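Local coordinates for odorant binding protein OBP69a (Ceratitis capitata, PDB 6HHE), which probably binds small hydrophobic odorants, as expected of a secreted insect odorant-binding protein of the PBP/GOBP family, at residues Thr15-Phe29 with Asn41-Lys54. Residues are numbered along the deposited sequence; the frame is centred on the assembly and turned at random.
Sequences TNLCIKETGVTEDLF and NQRLKCFIHCVLDK
C18 and C50 join through SG atoms 2.1 Å apart, one of the three interlocking disulfides of the all-helical insect odorant-binding protein fold, and so staple helix 10-22 to helix 42-55. The axes of 15-22 and 42-54 approach to 9.1 Å, their N-to-C directions 139° apart, nearer antiparallel than parallel. The packing is knobs-into-holes: C18 sits among F47, C50, V51 and K54, and T22 among R43, C46, F47 and C50. F47 is a knob from the other side, seated among C18, I19, T22 and F29. Its CG stands anti to the backbone N (chi1 173°), which carries the ring across to helix 10-22. F29 meets this ring edge-to-face: F29 CZ lies over the ring centre, 3.5 Å from F47 CE2, with the planes at 74°. V51 CG2 covers the opposite face, off-centre. Beyond the aromatic pair, R43 spans the turn after helix 10-22. Its NH1 donates to G23 O at 3.0 Å and to T25 OG1 at 3.0 Å, both acceptors near the guanidinium plane, while L28 CD1 lies over one face. Two bonds on one nitrogen, plus a water shared by NH2 and D27 OD2, restrict the group's rotation; D27 OD1 in turn accepts from T25 OG1, orienting that hydroxyl. At the other end, K54 NZ makes a salt bridge to the syn lone pair of E21 OE1 at 2.8 Å in one of two E21 conformers, so the bridge may not be constant. Further out, C46 carries a second disulfide, to C97 of helix 96-110, so helix 42-55 is covalently tied to two other helices. Within helix 10-22, T22 OG1 donates to C18 O at 2.8 Å, from the face of that carbonyl's plane opposite T22 N.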
# COMPACT_ATOMS: atom_id res chain seq x y z
N THR A 15 -8.34 -6.82 -4.31
CA THR A 15 -8.13 -7.26 -2.94
C THR A 15 -8.29 -8.76 -2.82
O THR A 15 -7.48 -9.42 -2.15
CB THR A 15 -9.12 -6.55 -2.00
OG1 THR A 15 -8.84 -5.16 -2.03
CG2 THR A 15 -8.98 -7.04 -0.53
N ASN A 16 -9.33 -9.31 -3.44
CA ASN A 16 -9.55 -10.76 -3.42
C ASN A 16 -8.35 -11.51 -3.92
O ASN A 16 -7.90 -12.47 -3.28
CB ASN A 16 -10.75 -11.15 -4.30
CG ASN A 16 -10.80 -12.68 -4.59
OD1 ASN A 16 -11.03 -13.47 -3.68
ND2 ASN A 16 -10.58 -13.08 -5.87
N LEU A 17 -7.88 -11.17 -5.14
CA LEU A 17 -6.73 -11.85 -5.72
C LEU A 17 -5.54 -11.82 -4.78
O LEU A 17 -4.89 -12.84 -4.53
CB LEU A 17 -6.33 -11.19 -7.05
CG LEU A 17 -7.15 -11.42 -8.31
CD1 LEU A 17 -6.47 -10.68 -9.44
CD2 LEU A 17 -7.25 -12.88 -8.59
N CYS A 18 -5.27 -10.64 -4.22
CA CYS A 18 -4.07 -10.51 -3.40
C CYS A 18 -4.22 -11.24 -2.07
O CYS A 18 -3.25 -11.81 -1.57
CB CYS A 18 -3.73 -9.04 -3.19
SG CYS A 18 -3.01 -8.23 -4.67
N ILE A 19 -5.42 -11.26 -1.49
CA ILE A 19 -5.66 -12.10 -0.32
C ILE A 19 -5.36 -13.56 -0.64
O ILE A 19 -4.67 -14.24 0.13
CB ILE A 19 -7.09 -11.92 0.20
CG1 ILE A 19 -7.20 -10.55 0.83
CG2 ILE A 19 -7.43 -13.04 1.17
CD1 ILE A 19 -8.62 -10.16 1.18
N LYS A 20 -5.85 -14.06 -1.78
CA LYS A 20 -5.70 -15.48 -2.04
C LYS A 20 -4.25 -15.82 -2.32
O LYS A 20 -3.76 -16.87 -1.90
CB LYS A 20 -6.59 -15.90 -3.22
CG LYS A 20 -8.06 -15.91 -2.90
CD LYS A 20 -8.83 -16.41 -4.12
CE LYS A 20 -10.22 -16.89 -3.74
NZ LYS A 20 -10.97 -15.79 -3.10
N GLU A 21 -3.55 -14.90 -3.00
CA GLU A 21 -2.18 -15.09 -3.44
C GLU A 21 -1.20 -15.05 -2.27
O GLU A 21 -0.18 -15.75 -2.29
CB GLU A 21 -1.86 -14.02 -4.49
CG GLU A 21 -0.48 -14.07 -5.11
CD GLU A 21 -0.25 -12.96 -6.15
OE1 GLU A 21 -1.20 -12.54 -6.86
OE2 GLU A 21 0.92 -12.54 -6.27
N THR A 22 -1.48 -14.25 -1.21
CA THR A 22 -0.56 -14.03 -0.10
C THR A 22 -0.94 -14.76 1.18
O THR A 22 -0.09 -14.87 2.09
CB THR A 22 -0.43 -12.55 0.25
OG1 THR A 22 -1.70 -12.05 0.69
CG2 THR A 22 0.07 -11.77 -0.94
N GLY A 23 -2.18 -15.22 1.31
CA GLY A 23 -2.60 -15.81 2.57
C GLY A 23 -2.77 -14.86 3.74
O GLY A 23 -2.95 -15.34 4.87
N VAL A 24 -2.78 -13.55 3.50
CA VAL A 24 -3.14 -12.60 4.56
C VAL A 24 -4.53 -12.92 5.09
O VAL A 24 -5.43 -13.34 4.33
CB VAL A 24 -3.06 -11.15 4.04
CG1 VAL A 24 -4.20 -10.81 3.08
CG2 VAL A 24 -3.03 -10.12 5.18
N THR A 25 -4.71 -12.78 6.40
CA THR A 25 -5.96 -13.12 7.05
C THR A 25 -6.59 -11.87 7.67
O THR A 25 -5.91 -10.86 7.94
CB THR A 25 -5.77 -14.21 8.10
OG1 THR A 25 -4.59 -13.94 8.87
CG2 THR A 25 -5.58 -15.55 7.43
N GLU A 26 -7.91 -11.92 7.85
CA GLU A 26 -8.65 -10.76 8.34
C GLU A 26 -8.17 -10.28 9.71
O GLU A 26 -8.21 -9.07 9.98
CB GLU A 26 -10.15 -11.07 8.39
CG GLU A 26 -11.07 -9.91 8.83
CD GLU A 26 -10.98 -8.66 7.94
OE1 GLU A 26 -11.38 -7.56 8.39
OE2 GLU A 26 -10.52 -8.77 6.78
N ASP A 27 -7.68 -11.18 10.57
CA ASP A 27 -7.16 -10.75 11.87
C ASP A 27 -6.03 -9.74 11.74
O ASP A 27 -5.92 -8.84 12.59
CB ASP A 27 -6.71 -11.96 12.69
CG ASP A 27 -5.58 -12.71 12.04
OD1 ASP A 27 -5.83 -13.27 10.97
OD2 ASP A 27 -4.46 -12.74 12.59
N LEU A 28 -5.22 -9.83 10.68
CA LEU A 28 -4.14 -8.87 10.48
C LEU A 28 -4.68 -7.50 10.12
O LEU A 28 -4.16 -6.48 10.59
CB LEU A 28 -3.15 -9.35 9.43
CG LEU A 28 -2.47 -10.67 9.78
CD1 LEU A 28 -1.56 -11.15 8.69
CD2 LEU A 28 -1.69 -10.52 11.08
N PHE A 29 -5.69 -7.45 9.26
CA PHE A 29 -6.30 -6.16 8.93
C PHE A 29 -6.99 -5.55 10.14
O PHE A 29 -6.86 -4.34 10.41
CB PHE A 29 -7.29 -6.35 7.78
CG PHE A 29 -6.67 -6.71 6.44
CD1 PHE A 29 -5.60 -5.99 5.90
CD2 PHE A 29 -7.20 -7.76 5.70
CE1 PHE A 29 -5.07 -6.34 4.61
CE2 PHE A 29 -6.68 -8.10 4.42
CZ PHE A 29 -5.61 -7.41 3.90
N ASN A 41 3.88 -8.75 10.10
CA ASN A 41 3.65 -10.12 9.67
C ASN A 41 3.94 -10.16 8.19
O ASN A 41 3.47 -9.27 7.41
CB ASN A 41 2.22 -10.57 9.98
CG ASN A 41 1.96 -10.74 11.48
OD1 ASN A 41 1.51 -9.82 12.18
ND2 ASN A 41 2.23 -11.94 11.97
N GLN A 42 4.71 -11.15 7.77
CA GLN A 42 5.12 -11.20 6.38
C GLN A 42 3.96 -11.30 5.42
O GLN A 42 4.03 -10.69 4.36
CB GLN A 42 6.03 -12.41 6.13
CG GLN A 42 7.32 -12.37 6.96
CD GLN A 42 8.11 -11.10 6.72
OE1 GLN A 42 8.29 -10.32 7.64
NE2 GLN A 42 8.61 -10.90 5.51
N ARG A 43 2.87 -11.99 5.79
CA ARG A 43 1.76 -12.07 4.83
C ARG A 43 1.12 -10.71 4.59
O ARG A 43 0.71 -10.43 3.47
CB ARG A 43 0.69 -13.05 5.28
CG ARG A 43 1.14 -14.46 5.21
CD ARG A 43 0.23 -15.39 6.01
NE ARG A 43 0.29 -15.14 7.44
CZ ARG A 43 -0.79 -14.90 8.20
NH1 ARG A 43 -2.00 -14.83 7.67
NH2 ARG A 43 -0.61 -14.67 9.51
N LEU A 44 1.09 -9.83 5.60
CA LEU A 44 0.57 -8.48 5.38
C LEU A 44 1.52 -7.68 4.51
O LEU A 44 1.08 -6.96 3.61
CB LEU A 44 0.32 -7.82 6.71
CG LEU A 44 -0.23 -6.38 6.64
CD1 LEU A 44 -1.55 -6.32 5.87
CD2 LEU A 44 -0.45 -5.82 8.03
N LYS A 45 2.84 -7.80 4.75
CA LYS A 45 3.81 -7.10 3.91
C LYS A 45 3.62 -7.52 2.46
O LYS A 45 3.64 -6.68 1.55
CB LYS A 45 5.24 -7.44 4.37
CG LYS A 45 5.52 -7.12 5.83
CD LYS A 45 7.02 -7.27 6.11
CE LYS A 45 7.20 -7.02 7.56
NZ LYS A 45 8.62 -7.46 7.88
N CYS A 46 3.44 -8.81 2.23
CA CYS A 46 3.32 -9.27 0.86
C CYS A 46 1.99 -8.92 0.24
O CYS A 46 1.95 -8.69 -0.97
CB CYS A 46 3.56 -10.75 0.78
SG CYS A 46 5.29 -11.20 1.09
N PHE A 47 0.91 -8.87 1.02
CA PHE A 47 -0.34 -8.32 0.50
C PHE A 47 -0.15 -6.90 0.00
O PHE A 47 -0.65 -6.53 -1.06
CB PHE A 47 -1.42 -8.36 1.59
CG PHE A 47 -2.68 -7.67 1.21
CD1 PHE A 47 -3.61 -8.33 0.42
CD2 PHE A 47 -2.92 -6.37 1.62
CE1 PHE A 47 -4.77 -7.64 0.03
CE2 PHE A 47 -4.08 -5.67 1.23
CZ PHE A 47 -5.01 -6.34 0.43
N ILE A 48 0.51 -6.05 0.81
CA ILE A 48 0.72 -4.67 0.41
C ILE A 48 1.55 -4.61 -0.86
O ILE A 48 1.20 -3.90 -1.81
CB ILE A 48 1.37 -3.88 1.57
CG1 ILE A 48 0.44 -3.88 2.77
CG2 ILE A 48 1.65 -2.46 1.11
CD1 ILE A 48 1.03 -3.25 3.98
N HIS A 49 2.60 -5.43 -0.95
CA HIS A 49 3.36 -5.49 -2.19
C HIS A 49 2.48 -5.91 -3.36
O HIS A 49 2.58 -5.32 -4.44
CB HIS A 49 4.54 -6.45 -2.05
CG HIS A 49 5.31 -6.61 -3.30
ND1 HIS A 49 5.01 -7.58 -4.23
CD2 HIS A 49 6.32 -5.88 -3.82
CE1 HIS A 49 5.82 -7.45 -5.27
NE2 HIS A 49 6.64 -6.44 -5.04
N CYS A 50 1.62 -6.90 -3.15
CA CYS A 50 0.73 -7.42 -4.20
C CYS A 50 -0.16 -6.31 -4.74
O CYS A 50 -0.32 -6.19 -5.97
CB CYS A 50 -0.11 -8.55 -3.58
SG CYS A 50 -1.23 -9.41 -4.83
N VAL A 51 -0.73 -5.51 -3.85
CA VAL A 51 -1.61 -4.42 -4.26
C VAL A 51 -0.82 -3.40 -5.07
O VAL A 51 -1.25 -3.02 -6.17
CB VAL A 51 -2.29 -3.79 -3.05
CG1 VAL A 51 -3.04 -2.49 -3.43
CG2 VAL A 51 -3.23 -4.81 -2.38
N LEU A 52 0.33 -2.97 -4.57
CA LEU A 52 1.15 -2.00 -5.31
C LEU A 52 1.52 -2.53 -6.69
O LEU A 52 1.53 -1.79 -7.68
CB LEU A 52 2.42 -1.66 -4.53
CG LEU A 52 2.18 -0.88 -3.26
CD1 LEU A 52 3.53 -0.68 -2.57
CD2 LEU A 52 1.53 0.49 -3.48
N ASP A 53 1.84 -3.82 -6.76
CA ASP A 53 2.27 -4.41 -8.02
C ASP A 53 1.12 -4.49 -9.01
O ASP A 53 1.29 -4.19 -10.19
CB ASP A 53 2.87 -5.79 -7.75
CG ASP A 53 3.25 -6.51 -9.04
OD1 ASP A 53 4.31 -6.19 -9.60
OD2 ASP A 53 2.46 -7.36 -9.49
N LYS A 54 -0.09 -4.82 -8.52
CA LYS A 54 -1.27 -4.94 -9.38
C LYS A 54 -1.64 -3.60 -9.99
O LYS A 54 -2.14 -3.54 -11.12
CB LYS A 54 -2.47 -5.48 -8.57
CG LYS A 54 -2.76 -7.00 -8.62
CD LYS A 54 -1.58 -7.86 -8.86
CE LYS A 54 -1.94 -9.35 -8.62
NZ LYS A 54 -0.76 -10.24 -8.48
O HOH W 1 -2.70 -14.38 11.49